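Local coordinates for protein beta-phenylalanine aminotransferase (PDB 4AO9) that transfers the amino group of beta-phenylalanine to a keto-acid acceptor, probably by the usual two-step chemistry of pyridoxal-5'-phosphate-dependent class-III aminotransferases, at residues L377-F382 and R418-L423; E411-S416 and D433-A438; Y66-L71 and L404-L409. All coordinates share one frame; numbering follows the deposited sequence.

Interaction 1: residues L377-F382 and R418-L423; sequences LMNAHF and RGFVVL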
loop_
_atom_site.group_PDB
_atom_site.type_symbol
_atom_site.label_atom_id
_atom_site.label_comp_id
_atom_site.label_asym_id
_atom_site.label_seq_id
_atom_site.Cartn_x
_atom_site.Cartn_y
_atom_site.Cartn_z
ATOM N N LEU A 377 -16.091 -11.435 -15.025
ATOM C CA LEU A 377 -16.316 -11.473 -13.576
ATOM C C LEU A 377 -17.760 -11.835 -13.268
ATOM O O LEU A 377 -18.687 -11.208 -13.777
ATOM C CB LEU A 377 -16.001 -10.117 -12.947
ATOM C CG LEU A 377 -14.619 -9.517 -13.237
ATOM C CD1 LEU A 377 -14.513 -8.138 -12.578
ATOM C CD2 LEU A 377 -13.522 -10.456 -12.766
ATOM N N MET A 378 -17.959 -12.854 -12.436
ATOM C CA MET A 378 -19.319 -13.222 -12.028
ATOM C C MET A 378 -19.328 -13.791 -10.618
ATOM O O MET A 378 -18.275 -14.089 -10.061
ATOM C CB MET A 378 -19.948 -14.207 -13.030
ATOM C CG MET A 378 -19.180 -15.501 -13.159
ATOM S SD MET A 378 -19.543 -16.431 -14.662
ATOM C CE MET A 378 -18.523 -15.554 -15.841
ATOM N N ASN A 379 -20.510 -13.952 -10.039
ATOM C CA ASN A 379 -20.628 -14.438 -8.667
ATOM C C ASN A 379 -21.872 -15.300 -8.510
ATOM O O ASN A 379 -22.962 -14.888 -8.922
ATOM C CB ASN A 379 -20.690 -13.239 -7.702
ATOM C CG ASN A 379 -20.099 -13.530 -6.317
ATOM O OD1 ASN A 379 -19.152 -12.858 -5.893
ATOM N ND2 ASN A 379 -20.661 -14.504 -5.600
ATOM N N ALA A 380 -21.697 -16.481 -7.914
ATOM C CA ALA A 380 -22.808 -17.378 -7.589
ATOM C C ALA A 380 -23.614 -16.793 -6.433
ATOM O O ALA A 380 -23.041 -16.286 -5.462
ATOM C CB ALA A 380 -22.277 -18.751 -7.214
ATOM N N HIS A 381 -24.941 -16.850 -6.537
ATOM C CA HIS A 381 -25.826 -16.452 -5.441
ATOM C C HIS A 381 -26.971 -17.440 -5.340
ATOM O O HIS A 381 -27.558 -17.811 -6.353
ATOM C CB HIS A 381 -26.406 -15.050 -5.656
ATOM C CG HIS A 381 -25.372 -13.967 -5.730
ATOM N ND1 HIS A 381 -24.608 -13.590 -4.647
ATOM C CD2 HIS A 381 -24.987 -13.177 -6.759
ATOM C CE1 HIS A 381 -23.787 -12.620 -5.010
ATOM N NE2 HIS A 381 -23.998 -12.348 -6.284
ATOM N N PHE A 382 -27.283 -17.853 -4.117
ATOM C CA PHE A 382 -28.426 -18.738 -3.877
ATOM C C PHE A 382 -29.684 -17.937 -3.555
ATOM O O PHE A 382 -30.189 -17.942 -2.434
ATOM C CB PHE A 382 -28.090 -19.773 -2.807
ATOM C CG PHE A 382 -27.017 -20.723 -3.236
ATOM C CD1 PHE A 382 -27.324 -21.823 -4.037
ATOM C CD2 PHE A 382 -25.690 -20.489 -2.888
ATOM C CE1 PHE A 382 -26.330 -22.695 -4.457
ATOM C CE2 PHE A 382 -24.690 -21.350 -3.300
ATOM C CZ PHE A 382 -25.003 -22.454 -4.087
ATOM N N ARG A 418 -16.671 -16.994 -1.339
ATOM C CA ARG A 418 -17.840 -16.139 -1.556
ATOM C C ARG A 418 -18.561 -16.385 -2.888
ATOM O O ARG A 418 -19.574 -15.753 -3.141
ATOM C CB ARG A 418 -17.508 -14.647 -1.353
ATOM C CG ARG A 418 -16.725 -13.969 -2.471
ATOM C CD ARG A 418 -16.220 -12.589 -2.011
ATOM N NE ARG A 418 -15.712 -11.795 -3.131
ATOM C CZ ARG A 418 -14.846 -10.791 -3.018
ATOM N NH1 ARG A 418 -14.357 -10.442 -1.825
ATOM N NH2 ARG A 418 -14.451 -10.140 -4.103
ATOM N N GLY A 419 -18.042 -17.294 -3.717
ATOM C CA GLY A 419 -18.688 -17.644 -4.986
ATOM C C GLY A 419 -18.288 -16.756 -6.156
ATOM O O GLY A 419 -18.890 -16.821 -7.223
ATOM N N PHE A 420 -17.280 -15.913 -5.938
ATOM C CA PHE A 420 -16.718 -15.021 -6.959
ATOM C C PHE A 420 -15.882 -15.819 -7.959
ATOM O O PHE A 420 -14.957 -16.527 -7.566
ATOM C CB PHE A 420 -15.853 -13.977 -6.235
ATOM C CG PHE A 420 -15.297 -12.866 -7.098
ATOM C CD1 PHE A 420 -15.949 -12.395 -8.243
ATOM C CD2 PHE A 420 -14.115 -12.233 -6.701
ATOM C CE1 PHE A 420 -15.403 -11.317 -8.985
ATOM C CE2 PHE A 420 -13.583 -11.152 -7.421
ATOM C CZ PHE A 420 -14.226 -10.694 -8.570
ATOM N N VAL A 421 -16.245 -15.720 -9.239
ATOM C CA VAL A 421 -15.584 -16.418 -10.333
ATOM C C VAL A 421 -14.892 -15.398 -11.221
ATOM O O VAL A 421 -15.504 -14.414 -11.638
ATOM C CB VAL A 421 -16.615 -17.213 -11.167
ATOM C CG1 VAL A 421 -15.984 -17.790 -12.440
ATOM C CG2 VAL A 421 -17.226 -18.312 -10.319
ATOM N N VAL A 422 -13.611 -15.636 -11.500
ATOM C CA VAL A 422 -12.777 -14.659 -12.196
ATOM C C VAL A 422 -12.021 -15.370 -13.307
ATOM O O VAL A 422 -11.234 -16.274 -13.027
ATOM C CB VAL A 422 -11.737 -14.032 -11.219
ATOM C CG1 VAL A 422 -10.788 -13.072 -11.937
ATOM C CG2 VAL A 422 -12.423 -13.321 -10.047
ATOM N N LEU A 423 -12.251 -14.966 -14.552
ATOM C CA LEU A 423 -11.487 -15.530 -15.662
ATOM C C LEU A 423 -10.117 -14.872 -15.757
ATOM O O LEU A 423 -9.951 -13.677 -15.460
ATOM C CB LEU A 423 -12.252 -15.389 -16.987
ATOM C CG LEU A 423 -13.255 -16.484 -17.384
ATOM C CD1 LEU A 423 -13.906 -17.269 -16.219
ATOM C CD2 LEU A 423 -14.284 -15.952 -18.354
HETATM O O HOH W 1 -17.292 -10.948 -5.496
#

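Interaction 2: residues E411-S416 and D433-A438; sequences EDIYSS and DRYVAA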
loop_
_atom_site.group_PDB
_atom_site.type_symbol
_atom_site.label_atom_id
_atom_site.label_comp_id
_atom_site.label_asym_id
_atom_site.label_seq_id
_atom_site.Cartn_x
_atom_site.Cartn_y
_atom_site.Cartn_z
ATOM N N GLU A 411 -14.024 -31.297 -7.443
ATOM C CA GLU A 411 -14.022 -31.325 -8.903
ATOM C C GLU A 411 -12.794 -30.637 -9.514
ATOM O O GLU A 411 -12.816 -30.245 -10.678
ATOM C CB GLU A 411 -15.316 -30.695 -9.443
ATOM C CG GLU A 411 -16.591 -31.425 -9.004
ATOM C CD GLU A 411 -16.548 -32.923 -9.282
ATOM O OE1 GLU A 411 -16.276 -33.320 -10.437
ATOM O OE2 GLU A 411 -16.775 -33.707 -8.333
ATOM N N ASP A 412 -11.727 -30.505 -8.720
ATOM C CA ASP A 412 -10.440 -29.947 -9.177
ATOM C C ASP A 412 -10.539 -28.482 -9.619
ATOM O O ASP A 412 -9.863 -28.054 -10.554
ATOM C CB ASP A 412 -9.821 -30.818 -10.285
ATOM C CG ASP A 412 -9.806 -32.295 -9.928
ATOM O OD1 ASP A 412 -9.431 -32.625 -8.788
ATOM O OD2 ASP A 412 -10.205 -33.114 -10.783
ATOM N N ILE A 413 -11.387 -27.727 -8.930
ATOM C CA ILE A 413 -11.576 -26.308 -9.224
ATOM C C ILE A 413 -11.332 -25.497 -7.956
ATOM O O ILE A 413 -11.944 -25.738 -6.923
ATOM C CB ILE A 413 -12.991 -26.037 -9.811
ATOM C CG1 ILE A 413 -13.069 -26.589 -11.245
ATOM C CG2 ILE A 413 -13.332 -24.539 -9.757
ATOM C CD1 ILE A 413 -14.471 -26.816 -11.780
ATOM N N TYR A 414 -10.421 -24.533 -8.053
ATOM C CA TYR A 414 -10.133 -23.627 -6.947
ATOM C C TYR A 414 -10.875 -22.325 -7.182
ATOM O O TYR A 414 -10.628 -21.629 -8.161
ATOM C CB TYR A 414 -8.634 -23.377 -6.852
ATOM C CG TYR A 414 -8.195 -22.590 -5.639
ATOM C CD1 TYR A 414 -8.174 -23.176 -4.378
ATOM C CD2 TYR A 414 -7.768 -21.266 -5.760
ATOM C CE1 TYR A 414 -7.757 -22.473 -3.264
ATOM C CE2 TYR A 414 -7.337 -20.553 -4.656
ATOM C CZ TYR A 414 -7.347 -21.160 -3.406
ATOM O OH TYR A 414 -6.917 -20.467 -2.288
ATOM N N SER A 415 -11.797 -22.038 -6.276
ATOM C CA SER A 415 -12.671 -20.887 -6.377
ATOM C C SER A 415 -12.561 -20.069 -5.101
ATOM O O SER A 415 -11.741 -20.360 -4.233
ATOM C CB SER A 415 -14.119 -21.361 -6.560
ATOM O OG SER A 415 -14.591 -22.038 -5.396
ATOM N N SER A 416 -13.388 -19.040 -4.987
ATOM C CA SER A 416 -13.467 -18.276 -3.749
ATOM C C SER A 416 -14.629 -18.760 -2.876
ATOM O O SER A 416 -15.695 -19.138 -3.387
ATOM C CB SER A 416 -13.644 -16.800 -4.061
ATOM O OG SER A 416 -14.813 -16.616 -4.818
ATOM N N ASP A 433 -15.504 -25.411 -19.614
ATOM C CA ASP A 433 -16.457 -26.520 -19.710
ATOM C C ASP A 433 -16.523 -27.301 -18.402
ATOM O O ASP A 433 -17.607 -27.702 -17.971
ATOM C CB ASP A 433 -16.080 -27.481 -20.846
ATOM C CG ASP A 433 -16.387 -26.926 -22.224
ATOM O OD1 ASP A 433 -17.228 -26.008 -22.344
ATOM O OD2 ASP A 433 -15.784 -27.425 -23.204
ATOM N N ARG A 434 -15.364 -27.507 -17.774
ATOM C CA ARG A 434 -15.300 -28.222 -16.500
ATOM C C ARG A 434 -16.004 -27.467 -15.380
ATOM O O ARG A 434 -16.636 -28.092 -14.532
ATOM C CB ARG A 434 -13.858 -28.560 -16.106
ATOM C CG ARG A 434 -13.257 -29.674 -16.957
ATOM C CD ARG A 434 -12.125 -30.411 -16.245
ATOM N NE ARG A 434 -11.046 -29.505 -15.864
ATOM C CZ ARG A 434 -10.143 -29.007 -16.708
ATOM N NH1 ARG A 434 -10.173 -29.321 -18.002
ATOM N NH2 ARG A 434 -9.211 -28.181 -16.251
ATOM N N TYR A 435 -15.896 -26.133 -15.368
ATOM C CA TYR A 435 -16.642 -25.341 -14.395
ATOM C C TYR A 435 -18.155 -25.557 -14.541
ATOM O O TYR A 435 -18.843 -25.831 -13.554
ATOM C CB TYR A 435 -16.265 -23.839 -14.425
ATOM C CG TYR A 435 -16.869 -23.107 -13.238
ATOM C CD1 TYR A 435 -18.171 -22.605 -13.300
ATOM C CD2 TYR A 435 -16.163 -22.952 -12.040
ATOM C CE1 TYR A 435 -18.754 -21.974 -12.215
ATOM C CE2 TYR A 435 -16.747 -22.312 -10.937
ATOM C CZ TYR A 435 -18.043 -21.825 -11.042
ATOM O OH TYR A 435 -18.657 -21.218 -9.982
ATOM N N VAL A 436 -18.649 -25.457 -15.773
ATOM C CA VAL A 436 -20.080 -25.640 -16.052
ATOM C C VAL A 436 -20.530 -27.044 -15.636
ATOM O O VAL A 436 -21.557 -27.201 -14.980
ATOM C CB VAL A 436 -20.412 -25.381 -17.537
ATOM C CG1 VAL A 436 -21.887 -25.652 -17.822
ATOM C CG2 VAL A 436 -20.072 -23.950 -17.905
ATOM N N ALA A 437 -19.727 -28.049 -15.983
ATOM C CA ALA A 437 -20.022 -29.426 -15.598
ATOM C C ALA A 437 -20.054 -29.601 -14.077
ATOM O O ALA A 437 -20.870 -30.364 -13.556
ATOM C CB ALA A 437 -19.032 -30.390 -16.243
ATOM N N ALA A 438 -19.186 -28.873 -13.365
ATOM C CA ALA A 438 -19.125 -28.956 -11.905
ATOM C C ALA A 438 -20.331 -28.311 -11.219
ATOM O O ALA A 438 -20.786 -28.778 -10.173
ATOM C CB ALA A 438 -17.815 -28.374 -11.386
HETATM O O HOH W 2 -9.556 -29.007 -13.343
#

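Interaction 3: residues Y66-L71 and L404-L409; sequences YAPFPL and LFFHLL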
loop_
_atom_site.group_PDB
_atom_site.type_symbol
_atom_site.label_atom_id
_atom_site.label_comp_id
_atom_site.label_asym_id
_atom_site.label_seq_id
_atom_site.Cartn_x
_atom_site.Cartn_y
_atom_site.Cartn_z
ATOM N N TYR A 66 -10.933 -19.306 5.419
ATOM C CA TYR A 66 -12.233 -19.970 5.502
ATOM C C TYR A 66 -12.124 -21.169 6.431
ATOM O O TYR A 66 -11.030 -21.727 6.628
ATOM C CB TYR A 66 -12.759 -20.391 4.118
ATOM C CG TYR A 66 -11.740 -21.109 3.267
ATOM C CD1 TYR A 66 -10.873 -20.385 2.437
ATOM C CD2 TYR A 66 -11.625 -22.509 3.286
ATOM C CE1 TYR A 66 -9.918 -21.015 1.658
ATOM C CE2 TYR A 66 -10.661 -23.153 2.496
ATOM C CZ TYR A 66 -9.814 -22.399 1.684
ATOM O OH TYR A 66 -8.866 -23.020 0.899
ATOM N N ALA A 67 -13.261 -21.553 7.012
ATOM C CA ALA A 67 -13.322 -22.700 7.903
ATOM C C ALA A 67 -13.373 -24.009 7.108
ATOM O O ALA A 67 -13.862 -24.028 5.980
ATOM C CB ALA A 67 -14.525 -22.571 8.828
ATOM N N PRO A 68 -12.869 -25.113 7.687
ATOM C CA PRO A 68 -12.267 -25.192 9.021
ATOM C C PRO A 68 -10.867 -24.576 9.097
ATOM O O PRO A 68 -10.448 -24.132 10.173
ATOM C CB PRO A 68 -12.244 -26.697 9.305
ATOM C CG PRO A 68 -12.166 -27.337 7.972
ATOM C CD PRO A 68 -12.960 -26.437 7.041
ATOM N N PHE A 69 -10.175 -24.539 7.956
ATOM C CA PHE A 69 -8.886 -23.858 7.789
ATOM C C PHE A 69 -8.661 -23.699 6.290
ATOM O O PHE A 69 -9.186 -24.482 5.507
ATOM C CB PHE A 69 -7.724 -24.655 8.414
ATOM C CG PHE A 69 -7.582 -26.045 7.866
ATOM C CD1 PHE A 69 -8.275 -27.105 8.440
ATOM C CD2 PHE A 69 -6.774 -26.300 6.758
ATOM C CE1 PHE A 69 -8.165 -28.391 7.927
ATOM C CE2 PHE A 69 -6.660 -27.588 6.230
ATOM C CZ PHE A 69 -7.362 -28.643 6.822
ATOM N N PRO A 70 -7.888 -22.679 5.879
ATOM C CA PRO A 70 -7.644 -22.494 4.448
ATOM C C PRO A 70 -6.532 -23.395 3.940
ATOM O O PRO A 70 -5.583 -23.693 4.680
ATOM C CB PRO A 70 -7.230 -21.022 4.352
ATOM C CG PRO A 70 -6.591 -20.741 5.691
ATOM C CD PRO A 70 -7.420 -21.527 6.672
ATOM N N LEU A 71 -6.637 -23.797 2.681
ATOM C CA LEU A 71 -5.538 -24.483 2.009
ATOM C C LEU A 71 -4.345 -23.553 1.855
ATOM O O LEU A 71 -4.499 -22.357 1.564
ATOM C CB LEU A 71 -5.959 -24.959 0.618
ATOM C CG LEU A 71 -7.089 -25.984 0.496
ATOM C CD1 LEU A 71 -7.489 -26.175 -0.966
ATOM C CD2 LEU A 71 -6.657 -27.302 1.091
ATOM N N LEU A 404 -20.902 -25.386 -2.054
ATOM C CA LEU A 404 -20.416 -25.154 -3.422
ATOM C C LEU A 404 -18.891 -25.120 -3.497
ATOM O O LEU A 404 -18.288 -25.787 -4.344
ATOM C CB LEU A 404 -20.986 -23.846 -3.993
ATOM C CG LEU A 404 -20.498 -23.479 -5.405
ATOM C CD1 LEU A 404 -20.866 -24.541 -6.451
ATOM C CD2 LEU A 404 -21.082 -22.135 -5.800
ATOM N N PHE A 405 -18.283 -24.339 -2.602
ATOM C CA PHE A 405 -16.830 -24.209 -2.534
ATOM C C PHE A 405 -16.135 -25.565 -2.384
ATOM O O PHE A 405 -15.209 -25.878 -3.134
ATOM C CB PHE A 405 -16.426 -23.264 -1.388
ATOM C CG PHE A 405 -14.944 -23.197 -1.162
ATOM C CD1 PHE A 405 -14.137 -22.404 -1.983
ATOM C CD2 PHE A 405 -14.348 -23.949 -0.151
ATOM C CE1 PHE A 405 -12.758 -22.355 -1.792
ATOM C CE2 PHE A 405 -12.962 -23.905 0.049
ATOM C CZ PHE A 405 -12.171 -23.108 -0.780
ATOM N N PHE A 406 -16.595 -26.369 -1.425
ATOM C CA PHE A 406 -15.988 -27.683 -1.186
ATOM C C PHE A 406 -16.242 -28.659 -2.327
ATOM O O PHE A 406 -15.352 -29.430 -2.699
ATOM C CB PHE A 406 -16.449 -28.269 0.154
ATOM C CG PHE A 406 -15.932 -27.521 1.351
ATOM C CD1 PHE A 406 -14.564 -27.496 1.633
ATOM C CD2 PHE A 406 -16.803 -26.841 2.201
ATOM C CE1 PHE A 406 -14.081 -26.794 2.728
ATOM C CE2 PHE A 406 -16.324 -26.134 3.298
ATOM C CZ PHE A 406 -14.957 -26.115 3.562
ATOM N N HIS A 407 -17.441 -28.595 -2.906
ATOM C CA HIS A 407 -17.750 -29.376 -4.090
ATOM C C HIS A 407 -16.785 -29.053 -5.229
ATOM O O HIS A 407 -16.270 -29.958 -5.880
ATOM C CB HIS A 407 -19.200 -29.159 -4.548
ATOM C CG HIS A 407 -19.511 -29.814 -5.856
ATOM N ND1 HIS A 407 -19.747 -31.168 -5.970
ATOM C CD2 HIS A 407 -19.580 -29.311 -7.112
ATOM C CE1 HIS A 407 -19.963 -31.467 -7.238
ATOM N NE2 HIS A 407 -19.872 -30.359 -7.951
ATOM N N LEU A 408 -16.541 -27.763 -5.464
ATOM C CA LEU A 408 -15.649 -27.365 -6.545
ATOM C C LEU A 408 -14.236 -27.880 -6.300
ATOM O O LEU A 408 -13.590 -28.373 -7.222
ATOM C CB LEU A 408 -15.692 -25.842 -6.772
ATOM C CG LEU A 408 -16.991 -25.338 -7.413
ATOM C CD1 LEU A 408 -17.029 -23.814 -7.345
ATOM C CD2 LEU A 408 -17.141 -25.826 -8.853
ATOM N N LEU A 409 -13.771 -27.820 -5.051
ATOM C CA LEU A 409 -12.472 -28.424 -4.724
ATOM C C LEU A 409 -12.438 -29.901 -5.110
ATOM O O LEU A 409 -11.453 -30.358 -5.683
ATOM C CB LEU A 409 -12.110 -28.265 -3.243
ATOM C CG LEU A 409 -11.816 -26.860 -2.712
ATOM C CD1 LEU A 409 -11.488 -26.932 -1.228
ATOM C CD2 LEU A 409 -10.670 -26.187 -3.468
#

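Interaction 1: residues L377-F382 and R418-L423
N379 and F420 face each other as a non-hydrogen-bonded pair of two antiparallel strands, their CA atoms 4.3 Å apart, and the asparagine illustrates how one amide can reach across to the residues, R418 and G419, that lead into the partner strand. N379 CB lies 4.0 Å from G419 O. CG, turned roughly away from the backbone N (chi1 -150°), comes up against the carbonyl group of G419, and the amide then splits its work. OD1 rests against CA and CB of F420, the amide plane turned only 11° from the ring plane, and takes a 2.7 Å bond from a water that also accepts from R418 NE. ND2 donates to the backbone oxygen of A380, 3.0 Å away and nearly in the amide plane, and also to R418 O, a bond left doubtful because the place of that oxygen is less sure. G419 has no CB to obstruct this amide; one would crowd both N379 ND2 and A380 O. The strands themselves are joined by two backbone bonds between M378 and V421, V421 N to M378 O being 2.7 Å, and by A380 N to G419 O. On the face opposite N379, M378 CG packs 3.7 Å from V421 CB. Strand 377-381 thus runs as the middle of a three-stranded sheet, between 370-374 and 420-422, with M378 against helix 341-365 and N379 and A380 against helix 398-410.

Interaction 2: residues E411-S416 and D433-A438
I413 carries most of the contact of strand 413-414 with helix 429-445, an example of a branched residue dividing its two arms between different partners. Its longer branch does most of the work: CD1 ends 3.7 Å from Y435 CA and equally near A438 CB, so a single methyl is lodged between positions about one helical turn apart. The shorter branch goes elsewhere. Placed anti to the backbone N, CG2 meets the tyrosine ring at its edge, 4.0 Å from Y435 CD2, and the two side chains cross at about a right angle. A438 is small enough to receive a second neighbour, for its CB also lies 3.9 Å from E411 CB. L408 of helix 398-410 also touches Y435 and A438.

The outer side is built differently. R434 is exposed and approaches the other segment through solvent: its NE donates to a water, and that water donates to the backbone oxygen of D412, each step being 3.0 Å. The direct charge pairing of R434 is with D431 of its own helix, whereas the carboxylate of D412 stays well apart, D412 OD2 lying 6.3 Å from R434 NE. D412 has another role, taking positive phi as the C-prime residue of the Schellman motif that ends helix 398-410 and turns the chain into the strand.

Adhesion here therefore rests on hydrocarbon: aliphatic and aromatic carbons make most of the direct contacts, while D412 O and R434 NE are joined through one water. The opposite charges of D412 and R434 are likely to add only a weak attraction at that separation.

Interaction 3: residues Y66-L71 and L404-L409
The irregular loop 66-71, with a cis peptide bond before P68, stands well off from helical residues 404-409, the nearest matched CA atoms, those of Y66 and F405, being 10.2 Å apart, so that side chains must bridge the distance. Three bridges do so, each of a different kind. In the first, F405 presents its edge to the face of Y66 in a T-shaped stack, with centroids 4.6 Å apart and planes at 63°. The closest atoms are Y66 CE2 and F405 CE2, at 3.4 Å, while F405 CZ sits above the tyrosine face toward its rim.

The tyrosine is gripped from within its own loop as well. P70 CA lies against the opposite face of the ring, and the phenolic oxygen Y66 OH accepts a 3.0 Å hydrogen bond from L71 N. CG lies between the backbone N and the carbonyl carbon (chi1 48°), which carries the ring back along its own loop to where OH meets that amide. An alanine at this position is likely to leave the L71 amide without its acceptor and the edge of F405 without an aromatic face to rest on.

The second bridge is F406, whose CZ meets the backbone oxygen of A67 at 3.4 Å, the oxygen lying in the ring plane at its edge; P68 CD lies 4.0 Å from the same CZ. Third, L71 CD1 and L409 CD2 touch tip to tip. F37 of helix 23-40 packs on both leucines and meets F406 edge-to-face. Such joining of N-terminal and C-terminal parts of the chain is consistent with the small domain of fold type I pyridoxal-phosphate enzymes, the fold of class-III aminotransferases.

The three contacts lie on one side of the chain's centre, with centres about 12 Å (interactions 1 and 2), 13 Å (2 and 3) and 15 Å (1 and 3) apart. Helix 398-410 runs through the group: it supplies a segment of interaction 3, and its L404 packs on A380 and F382 of interaction 1. Its end also leads into strand 413-414 of interaction 2. H407 NE2 probably hydrogen-bonds to A438 O, and V421 meets Y435. Along the chain, loop 66-71 comes first, then 377-382, 404-409, 411-416, 418-423 and 433-438. The packing thereby joins an early loop to the C-terminal part, where the R418 side chain comes to about 6 Å from the bound cofactor.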